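Local coordinates for protein beta-1,3-1,4-glucanase (Caldicellulosiruptor sp. F32, PDB 5H4R) that probably hydrolyses mixed-linkage beta-1,3-1,4-glucans such as lichenan, and here holds cellotetraose in its cleft, at residues F183-Q188 / Q219-T224; Y306-L311 / V347-A352; T88-G93 / M130-Y135. The protein carries 1 engineered substitution. All blocks are in the same frame, centred on the assembly; numbering follows the deposited sequence.

In the fold
The three contacts lie around one TIM barrel and are well apart, with centres 24 to 25 Å from one another and none touching another. Contact 1 runs from the strand 181-184 end, where Asn187 and Gln188 hold glucose, out to helix 205-226. Contact 2 pairs two neighbouring outer helices, 298-316 and 336-352. Its Met308 side chain is about 13 Å from a bound glucose. Contact 3 joins helix 83-91 to the turn between helix 116-131 and strand 135-139. Nearest atoms are about 9 Å apart between contact 3 and either other contact, and about 12 Å between contacts 1 and 2. Only contact 1 holds residues of the sugar pocket.

Contact 1: residues F183-Q188 / Q219-T224. Engineered in segment 183-188: Gln188 (natural residue Glu). With BGC (beta-D-glucopyranose), chain B; BGC (beta-D-glucopyranose), chain C.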
loop_
_atom_site.group_PDB
_atom_site.type_symbol
_atom_site.label_atom_id
_atom_site.label_comp_id
_atom_site.label_asym_id
_atom_site.label_seq_id
_atom_site.Cartn_x
_atom_site.Cartn_y
_atom_site.Cartn_z
ATOM N N PHE A 183 5.158 9.757 1.472
ATOM C CA PHE A 183 5.507 9.300 0.128
ATOM C C PHE A 183 5.976 7.855 0.207
ATOM O O PHE A 183 6.838 7.526 1.032
ATOM C CB PHE A 183 6.635 10.122 -0.506
ATOM C CG PHE A 183 6.352 11.598 -0.651
ATOM C CD1 PHE A 183 5.063 12.097 -0.680
ATOM C CD2 PHE A 183 7.409 12.484 -0.767
ATOM C CE1 PHE A 183 4.840 13.464 -0.839
ATOM C CE2 PHE A 183 7.183 13.836 -0.940
ATOM C CZ PHE A 183 5.899 14.325 -0.969
ATOM N N GLU A 184 5.484 7.037 -0.710
ATOM C CA GLU A 184 5.846 5.623 -0.825
ATOM C C GLU A 184 6.547 5.407 -2.160
ATOM O O GLU A 184 5.939 5.627 -3.208
ATOM C CB GLU A 184 4.580 4.750 -0.727
ATOM C CG GLU A 184 4.807 3.264 -0.987
ATOM C CD GLU A 184 3.500 2.502 -1.150
ATOM O OE1 GLU A 184 2.657 2.575 -0.228
ATOM O OE2 GLU A 184 3.278 1.875 -2.228
ATOM N N ALA A 185 7.801 4.937 -2.121
ATOM C CA ALA A 185 8.683 4.979 -3.285
ATOM C C ALA A 185 8.031 4.385 -4.518
ATOM O O ALA A 185 8.084 4.951 -5.619
ATOM C CB ALA A 185 9.964 4.220 -2.965
ATOM N N VAL A 186 7.480 3.188 -4.350
ATOM C CA VAL A 186 6.971 2.384 -5.447
ATOM C C VAL A 186 6.158 1.297 -4.769
ATOM O O VAL A 186 6.386 0.990 -3.590
ATOM C CB VAL A 186 8.137 1.809 -6.298
ATOM C CG1 VAL A 186 9.057 0.933 -5.488
ATOM C CG2 VAL A 186 7.609 1.055 -7.511
ATOM N N ASN A 187 5.219 0.717 -5.507
ATOM C CA ASN A 187 4.252 -0.223 -4.957
ATOM C C ASN A 187 4.830 -1.623 -4.784
ATOM O O ASN A 187 5.165 -2.023 -3.665
ATOM C CB ASN A 187 3.019 -0.213 -5.873
ATOM C CG ASN A 187 1.982 -1.177 -5.462
ATOM O OD1 ASN A 187 1.587 -1.209 -4.301
ATOM N ND2 ASN A 187 1.489 -1.971 -6.415
ATOM N N GLN A 188 4.987 -2.365 -5.875
ATOM C CA GLN A 188 5.415 -3.771 -5.816
ATOM C C GLN A 188 6.513 -3.983 -6.853
ATOM O O GLN A 188 6.321 -4.631 -7.889
ATOM C CB GLN A 188 4.239 -4.727 -6.019
ATOM C CG GLN A 188 3.289 -4.639 -4.875
ATOM C CD GLN A 188 2.133 -5.597 -4.910
ATOM O OE1 GLN A 188 1.626 -5.957 -3.851
ATOM N NE2 GLN A 188 1.664 -5.957 -6.100
ATOM N N GLN A 219 17.146 4.139 -2.596
ATOM C CA GLN A 219 18.068 5.193 -2.188
ATOM C C GLN A 219 17.916 6.431 -3.064
ATOM O O GLN A 219 17.945 7.564 -2.565
ATOM C CB GLN A 219 19.503 4.668 -2.233
ATOM C CG GLN A 219 20.491 5.655 -1.720
ATOM C CD GLN A 219 20.392 5.836 -0.227
ATOM O OE1 GLN A 219 20.653 4.901 0.550
ATOM N NE2 GLN A 219 20.019 7.025 0.192
ATOM N N VAL A 220 17.736 6.237 -4.379
ATOM C CA VAL A 220 17.485 7.355 -5.283
ATOM C C VAL A 220 16.233 8.107 -4.859
ATOM O O VAL A 220 16.206 9.352 -4.829
ATOM C CB VAL A 220 17.381 6.832 -6.729
ATOM C CG1 VAL A 220 16.879 7.910 -7.683
ATOM C CG2 VAL A 220 18.737 6.326 -7.181
ATOM N N PHE A 221 15.175 7.364 -4.533
ATOM C CA PHE A 221 13.925 7.960 -4.074
ATOM C C PHE A 221 14.148 8.843 -2.859
ATOM O O PHE A 221 13.719 10.002 -2.831
ATOM C CB PHE A 221 12.914 6.844 -3.771
ATOM C CG PHE A 221 11.815 7.222 -2.797
ATOM C CD1 PHE A 221 10.788 8.085 -3.172
ATOM C CD2 PHE A 221 11.785 6.683 -1.521
ATOM C CE1 PHE A 221 9.761 8.394 -2.261
ATOM C CE2 PHE A 221 10.758 6.990 -0.633
ATOM C CZ PHE A 221 9.757 7.844 -1.014
ATOM N N VAL A 222 14.793 8.312 -1.830
ATOM C CA VAL A 222 15.011 9.101 -0.621
ATOM C C VAL A 222 15.828 10.345 -0.945
ATOM O O VAL A 222 15.472 11.465 -0.551
ATOM C CB VAL A 222 15.678 8.250 0.468
ATOM C CG1 VAL A 222 16.074 9.095 1.674
ATOM C CG2 VAL A 222 14.730 7.140 0.886
ATOM N N ASP A 223 16.941 10.169 -1.659
ATOM C CA ASP A 223 17.804 11.307 -1.956
ATOM C C ASP A 223 17.046 12.358 -2.758
ATOM O O ASP A 223 17.203 13.567 -2.536
ATOM C CB ASP A 223 19.048 10.847 -2.720
ATOM C CG ASP A 223 19.997 9.989 -1.875
ATOM O OD1 ASP A 223 19.869 9.985 -0.637
ATOM O OD2 ASP A 223 20.909 9.358 -2.460
ATOM N N THR A 224 16.220 11.911 -3.707
ATOM C CA THR A 224 15.476 12.850 -4.542
ATOM C C THR A 224 14.502 13.655 -3.701
ATOM O O THR A 224 14.430 14.887 -3.819
ATOM C CB THR A 224 14.737 12.077 -5.645
ATOM O OG1 THR A 224 15.702 11.482 -6.525
ATOM C CG2 THR A 224 13.839 12.984 -6.445
HETATM C C2 BGC B . -1.422 -10.416 -6.989
HETATM C C3 BGC B . -1.431 -8.910 -7.243
HETATM C C4 BGC B . -1.415 -8.143 -5.919
HETATM C C5 BGC B . -0.225 -8.619 -5.077
HETATM C C6 BGC B . -0.256 -8.221 -3.596
HETATM C C1 BGC B . -0.199 -10.787 -6.149
HETATM O O1 BGC B . -0.180 -12.180 -5.783
HETATM O O2 BGC B . -1.420 -11.076 -8.262
HETATM O O3 BGC B . -2.604 -8.558 -7.977
HETATM O O4 BGC B . -1.316 -6.760 -6.313
HETATM O O5 BGC B . -0.287 -10.028 -4.958
HETATM O O6 BGC B . 0.776 -8.922 -2.848
HETATM C C2 BGC C . -1.637 -4.439 -6.022
HETATM C C3 BGC C . -3.037 -3.905 -6.265
HETATM C C4 BGC C . -3.932 -5.101 -6.536
HETATM C C5 BGC C . -4.087 -5.795 -5.185
HETATM C C6 BGC C . -4.966 -7.048 -5.275
HETATM C C1 BGC C . -1.605 -5.795 -5.293
HETATM O O2 BGC C . -0.848 -3.444 -5.337
HETATM O O3 BGC C . -2.969 -3.037 -7.391
HETATM O O4 BGC C . -5.195 -4.621 -6.983
HETATM O O5 BGC C . -2.819 -6.149 -4.628
HETATM O O6 BGC C . -4.560 -7.950 -6.310
#
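Apolar packing joins Ala185 and Phe183 to the ring of Phe221. The methyl of Ala185 sits over one face of that ring in a CH-pi contact. Ala185 CB is 3.6 Å from the centroid of the Phe221 ring, 20° off its normal. The closest pair is Ala185 CB to Phe221 CD2, 3.4 Å. The edge of the ring is met by Phe183. Phe183 CB is 3.9 Å from Phe221 CZ, and Phe183 O is near the ring plane, 3.6 Å from the same CZ. With CG anti to the backbone N, Phe221 projects from its helix into this corner. The Phe183 ring leads away, and Trp167 meets both phenyl rings, that of Phe221 edge-to-face.

No hydrogen bond crosses the two segments. Glu184 has its CB pointing away from the helix, and its OE2 makes a salt bridge with Arg98, which also bonds Asn187 OD1. The sugar bonds come from Asn187 and Gln188 at the far end of 183-188. Arg98 probably helps to fix the Asn187 amide, and Asn187 ND2 donates to O2 of the chain C glucose at 3.0 Å and 161°. The engineered Gln188, Glu in the natural sequence, extends beyond CG to the sugar. Gln188 NE2 donates to O4 of the chain B glucose at 3.1 Å and 149°. That O4 is the bridging oxygen, 1.4 Å from C1 of the chain C glucose. Gln188 OE1 is hydrogen-bonded to His272 ND1, which probably fixes which way the amide is turned.

Gln188 thus meets the glycosidic oxygen, a position consistent with that of the acid/base glutamate in family 5 relatives. Strand 181-184 carries the sugar-binding residues just past its end, while Phe221 of the following helix 205-226 packs behind it. This strand and helix form one beta-alpha unit of the TIM barrel.

Contact 2: residues Y306-L311 / V347-A352; sequences YFMDKL and VRAARA
Met308, which crosses to Ala349 and Ala350, also lies against a ring of its own helix. Met308 CG stands 3.6 Å above one face of the Phe307 ring, toward the rim. On the other helix the guanidinium of Arg348 has Ala352 CB over its centre, 3.8 Å above the plane. These are neighbouring outer helices of the TIM barrel, 298-316 and 336-352, with strand 322-327 between them in sequence.

The contact is small and has no hydrogen bond across it. One long side chain meets two small ones. Met308 has CG anti to its carbonyl carbon (chi1 -66°) and an extended chain beyond, which carries the thioether across to the other helix. Met308 SD rests 3.7 Å from Ala349 CB. The terminal Met308 CE is 3.8 Å from Ala350 CB. The short alanines let the sulfur come down on the helix backbone itself. Ile324 of the barrel strand touches Met308 and Phe307 as well. Asp309 forms a salt bridge with Arg353, the residue just after 347-352, and Arg353 also bonds Ala349 O. The nearest approach across the segments is Met308 SD to Ala350 N, at 3.5 Å.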
loop_
_atom_site.group_PDB
_atom_site.type_symbol
_atom_site.label_atom_id
_atom_site.label_comp_id
_atom_site.label_asym_id
_atom_site.label_seq_id
_atom_site.Cartn_x
_atom_site.Cartn_y
_atom_site.Cartn_z
ATOM N N TYR A 306 2.826 -15.460 11.337
ATOM C CA TYR A 306 4.223 -15.714 11.010
ATOM C C TYR A 306 4.902 -14.484 10.429
ATOM O O TYR A 306 5.983 -14.096 10.881
ATOM C CB TYR A 306 4.371 -16.876 10.043
ATOM C CG TYR A 306 5.840 -17.254 9.887
ATOM C CD1 TYR A 306 6.542 -17.754 10.976
ATOM C CD2 TYR A 306 6.522 -17.082 8.695
ATOM C CE1 TYR A 306 7.871 -18.075 10.892
ATOM C CE2 TYR A 306 7.879 -17.428 8.601
ATOM C CZ TYR A 306 8.536 -17.914 9.707
ATOM O OH TYR A 306 9.884 -18.261 9.662
ATOM N N PHE A 307 4.323 -13.886 9.386
ATOM C CA PHE A 307 5.044 -12.770 8.788
ATOM C C PHE A 307 5.058 -11.571 9.733
ATOM O O PHE A 307 6.039 -10.826 9.772
ATOM C CB PHE A 307 4.467 -12.427 7.391
ATOM C CG PHE A 307 3.309 -11.465 7.405
ATOM C CD1 PHE A 307 3.508 -10.081 7.341
ATOM C CD2 PHE A 307 2.019 -11.933 7.421
ATOM C CE1 PHE A 307 2.445 -9.220 7.351
ATOM C CE2 PHE A 307 0.945 -11.062 7.432
ATOM C CZ PHE A 307 1.164 -9.696 7.380
ATOM N N MET A 308 4.008 -11.391 10.530
ATOM C CA MET A 308 3.987 -10.265 11.452
ATOM C C MET A 308 5.011 -10.459 12.558
ATOM O O MET A 308 5.691 -9.501 12.964
ATOM C CB MET A 308 2.583 -10.092 12.012
ATOM C CG MET A 308 1.566 -9.676 10.975
ATOM S SD MET A 308 0.048 -9.218 11.789
ATOM C CE MET A 308 -0.946 -8.759 10.389
ATOM N N ASP A 309 5.160 -11.696 13.040
ATOM C CA ASP A 309 6.202 -11.985 14.017
ATOM C C ASP A 309 7.587 -11.655 13.475
ATOM O O ASP A 309 8.426 -11.092 14.188
ATOM C CB ASP A 309 6.170 -13.456 14.420
ATOM C CG ASP A 309 5.062 -13.782 15.404
ATOM O OD1 ASP A 309 4.551 -12.863 16.097
ATOM O OD2 ASP A 309 4.720 -14.989 15.491
ATOM N N LYS A 310 7.861 -12.015 12.216
ATOM C CA LYS A 310 9.194 -11.777 11.684
ATOM C C LYS A 310 9.453 -10.284 11.502
ATOM O O LYS A 310 10.578 -9.811 11.736
ATOM C CB LYS A 310 9.384 -12.517 10.357
ATOM C CG LYS A 310 9.260 -14.041 10.443
ATOM C CD LYS A 310 10.335 -14.668 11.255
ATOM C CE LYS A 310 9.903 -15.014 12.687
ATOM N NZ LYS A 310 10.983 -15.780 13.425
ATOM N N LEU A 311 8.427 -9.534 11.078
ATOM C CA LEU A 311 8.546 -8.083 10.933
ATOM C C LEU A 311 8.710 -7.399 12.286
ATOM O O LEU A 311 9.479 -6.433 12.412
ATOM C CB LEU A 311 7.331 -7.527 10.198
ATOM C CG LEU A 311 7.201 -7.871 8.717
ATOM C CD1 LEU A 311 5.900 -7.343 8.172
ATOM C CD2 LEU A 311 8.368 -7.334 7.887
ATOM N N VAL A 347 -6.213 -7.153 11.902
ATOM C CA VAL A 347 -5.947 -5.828 12.461
ATOM C C VAL A 347 -5.435 -5.928 13.904
ATOM O O VAL A 347 -4.494 -5.225 14.291
ATOM C CB VAL A 347 -7.201 -4.944 12.347
ATOM C CG1 VAL A 347 -7.023 -3.641 13.137
ATOM C CG2 VAL A 347 -7.459 -4.629 10.908
ATOM N N ARG A 348 -6.023 -6.794 14.733
ATOM C CA ARG A 348 -5.511 -6.908 16.105
ATOM C C ARG A 348 -4.105 -7.508 16.140
ATOM O O ARG A 348 -3.237 -7.044 16.901
ATOM C CB ARG A 348 -6.449 -7.755 16.957
ATOM C CG ARG A 348 -5.940 -8.002 18.398
ATOM C CD ARG A 348 -5.685 -6.723 19.165
ATOM N NE ARG A 348 -4.857 -6.972 20.345
ATOM C CZ ARG A 348 -4.104 -6.048 20.949
ATOM N NH1 ARG A 348 -4.068 -4.806 20.495
ATOM N NH2 ARG A 348 -3.370 -6.370 22.009
ATOM N N ALA A 349 -3.870 -8.560 15.355
ATOM C CA ALA A 349 -2.535 -9.144 15.292
ATOM C C ALA A 349 -1.499 -8.083 14.940
ATOM O O ALA A 349 -0.404 -8.045 15.511
ATOM C CB ALA A 349 -2.499 -10.283 14.283
ATOM N N ALA A 350 -1.815 -7.228 13.979
ATOM C CA ALA A 350 -0.894 -6.166 13.597
ATOM C C ALA A 350 -0.722 -5.154 14.726
ATOM O O ALA A 350 0.407 -4.775 15.084
ATOM C CB ALA A 350 -1.422 -5.486 12.335
ATOM N N ARG A 351 -1.827 -4.700 15.302
ATOM C CA ARG A 351 -1.738 -3.661 16.318
ATOM C C ARG A 351 -0.984 -4.154 17.533
ATOM O O ARG A 351 -0.246 -3.393 18.164
ATOM C CB ARG A 351 -3.131 -3.173 16.741
ATOM C CG ARG A 351 -3.117 -2.182 17.924
ATOM C CD ARG A 351 -2.301 -0.895 17.628
ATOM N NE ARG A 351 -2.910 -0.240 16.483
ATOM C CZ ARG A 351 -2.274 0.230 15.420
ATOM N NH1 ARG A 351 -0.939 0.228 15.340
ATOM N NH2 ARG A 351 -3.000 0.752 14.440
ATOM N N ALA A 352 -1.170 -5.424 17.894
ATOM C CA ALA A 352 -0.444 -5.993 19.022
ATOM C C ALA A 352 1.067 -5.959 18.796
ATOM O O ALA A 352 1.835 -5.999 19.760
ATOM C CB ALA A 352 -0.888 -7.442 19.257
#

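Contact 3: residues T88-G93 / M130-Y135; sequences TVKKAG and MKNKMY
Lys90 lies alongside Asn132 and Met134, running antiparallel to both side chains. Helix 83-91 and helix 116-131 of the TIM barrel both finish here in Schellman motifs. Gly93 and Lys133 are the residues of positive phi. One residue after Lys133 the chain enters strand 135-139.

The tight part is apolar, apart from one short direct bond made by the lysine amine. Lys90 CD packs 3.6 Å from Met134 CG, and Lys90 CB is 4.0 Å from Met134 SD. Deeper in, Val89 CG1 meets Met134 CE at 4.2 Å. Ile86, one turn back on the same helix as Lys90, also touches Met134. The methionine is thus wedged against that helix, with its bend at chi3 turning CE toward Val89.

The solvent side is looser and holds a water between the partly exposed Lys90 and Asn132. Asn132 OD1 accepts from the water at 2.9 Å. The same water accepts from Lys90 NZ at 3.1 Å, so it bridges the two side chains. Asn132 ND2 bonds Asp87 OD1 of helix 83-91, a second tie to that helix, and Tyr128 O of its own helix.

Lys90 has CG anti to its backbone N, then bends at chi2 (80°) and again at chi4, which brings NZ round to the carbonyl of Asn132. A carbonyl there lies at the negative end of the helix dipole, which would suit a positive amine. In the direct bond Lys90 NZ donates to Asn132 O at 2.6 Å, with a C=O...N angle of 150° and a tilt of 22° from the carbonyl plane.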
loop_
_atom_site.group_PDB
_atom_site.type_symbol
_atom_site.label_atom_id
_atom_site.label_comp_id
_atom_site.label_asym_id
_atom_site.label_seq_id
_atom_site.Cartn_x
_atom_site.Cartn_y
_atom_site.Cartn_z
ATOM N N THR A 88 -16.919 10.279 4.032
ATOM C CA THR A 88 -17.562 9.037 4.444
ATOM C C THR A 88 -16.545 8.036 4.989
ATOM O O THR A 88 -16.789 7.391 6.013
ATOM C CB THR A 88 -18.331 8.463 3.252
ATOM O OG1 THR A 88 -19.388 9.369 2.899
ATOM C CG2 THR A 88 -18.946 7.110 3.586
ATOM N N VAL A 89 -15.390 7.929 4.332
ATOM C CA VAL A 89 -14.316 7.044 4.785
ATOM C C VAL A 89 -13.800 7.486 6.155
ATOM O O VAL A 89 -13.641 6.664 7.067
ATOM C CB VAL A 89 -13.194 7.009 3.738
ATOM C CG1 VAL A 89 -11.960 6.282 4.266
ATOM C CG2 VAL A 89 -13.675 6.349 2.438
ATOM N N LYS A 90 -13.562 8.798 6.330
ATOM C CA LYS A 90 -13.162 9.292 7.643
ATOM C C LYS A 90 -14.223 8.994 8.703
ATOM O O LYS A 90 -13.899 8.554 9.812
ATOM C CB LYS A 90 -12.891 10.796 7.572
ATOM C CG LYS A 90 -12.565 11.446 8.924
ATOM C CD LYS A 90 -11.113 11.202 9.326
ATOM C CE LYS A 90 -10.747 11.890 10.652
ATOM N NZ LYS A 90 -11.016 13.343 10.657
ATOM N N LYS A 91 -15.494 9.281 8.402
ATOM C CA LYS A 91 -16.552 9.094 9.388
ATOM C C LYS A 91 -16.638 7.651 9.871
ATOM O O LYS A 91 -17.061 7.397 11.014
ATOM C CB LYS A 91 -17.895 9.538 8.791
ATOM C CG LYS A 91 -19.097 9.259 9.647
ATOM C CD LYS A 91 -20.315 10.018 9.114
ATOM C CE LYS A 91 -21.627 9.452 9.650
ATOM N NZ LYS A 91 -21.647 9.379 11.133
ATOM N N ALA A 92 -16.287 6.692 9.010
ATOM C CA ALA A 92 -16.359 5.287 9.382
ATOM C C ALA A 92 -15.247 4.879 10.334
ATOM O O ALA A 92 -15.323 3.789 10.925
ATOM C CB ALA A 92 -16.312 4.421 8.129
ATOM N N GLY A 93 -14.250 5.738 10.535
ATOM C CA GLY A 93 -13.182 5.471 11.479
ATOM C C GLY A 93 -11.803 5.340 10.878
ATOM O O GLY A 93 -10.837 5.186 11.638
ATOM N N MET A 130 -6.619 15.753 3.306
ATOM C CA MET A 130 -6.011 16.698 4.243
ATOM C C MET A 130 -7.075 17.508 4.973
ATOM O O MET A 130 -6.923 17.830 6.157
ATOM C CB MET A 130 -5.041 17.638 3.515
ATOM C CG MET A 130 -3.886 16.924 2.827
ATOM S SD MET A 130 -2.646 16.246 3.965
ATOM C CE MET A 130 -1.945 17.718 4.663
ATOM N N LYS A 131 -8.156 17.887 4.283
ATOM C CA LYS A 131 -9.208 18.642 4.952
ATOM C C LYS A 131 -9.841 17.836 6.073
ATOM O O LYS A 131 -10.323 18.416 7.060
ATOM C CB LYS A 131 -10.258 19.080 3.940
ATOM C CG LYS A 131 -9.791 20.240 3.091
ATOM C CD LYS A 131 -10.837 20.630 2.043
ATOM C CE LYS A 131 -10.594 22.036 1.457
ATOM N NZ LYS A 131 -9.395 22.102 0.580
ATOM N N ASN A 132 -9.818 16.520 5.950
ATOM C CA ASN A 132 -10.298 15.599 6.972
ATOM C C ASN A 132 -9.213 15.233 7.978
ATOM O O ASN A 132 -9.441 14.368 8.825
ATOM C CB ASN A 132 -10.853 14.339 6.325
ATOM C CG ASN A 132 -12.294 14.513 5.839
ATOM O OD1 ASN A 132 -13.234 14.606 6.639
ATOM N ND2 ASN A 132 -12.470 14.559 4.537
ATOM N N LYS A 133 -8.063 15.904 7.926
ATOM C CA LYS A 133 -6.963 15.680 8.873
ATOM C C LYS A 133 -6.492 14.217 8.874
ATOM O O LYS A 133 -6.052 13.698 9.899
ATOM C CB LYS A 133 -7.358 16.140 10.277
ATOM C CG LYS A 133 -7.658 17.660 10.358
ATOM C CD LYS A 133 -7.898 18.116 11.779
ATOM C CE LYS A 133 -8.346 19.570 11.822
ATOM N NZ LYS A 133 -8.745 19.995 13.192
ATOM N N MET A 134 -6.521 13.575 7.710
ATOM C CA MET A 134 -6.148 12.170 7.563
ATOM C C MET A 134 -4.688 12.074 7.172
ATOM O O MET A 134 -4.127 13.006 6.589
ATOM C CB MET A 134 -7.017 11.484 6.505
ATOM C CG MET A 134 -8.459 11.447 6.886
ATOM S SD MET A 134 -9.460 10.760 5.563
ATOM C CE MET A 134 -9.145 9.014 5.858
ATOM N N TYR A 135 -4.059 10.958 7.536
ATOM C CA TYR A 135 -2.787 10.612 6.927
ATOM C C TYR A 135 -3.042 10.192 5.484
ATOM O O TYR A 135 -4.084 9.622 5.165
ATOM C CB TYR A 135 -2.097 9.501 7.730
ATOM C CG TYR A 135 -1.705 9.960 9.106
ATOM C CD1 TYR A 135 -2.613 9.945 10.146
ATOM C CD2 TYR A 135 -0.429 10.409 9.360
ATOM C CE1 TYR A 135 -2.260 10.376 11.414
ATOM C CE2 TYR A 135 -0.068 10.864 10.591
ATOM C CZ TYR A 135 -0.970 10.835 11.629
ATOM O OH TYR A 135 -0.564 11.296 12.854
HETATM O O HOH W 1 -12.991 15.321 9.396
#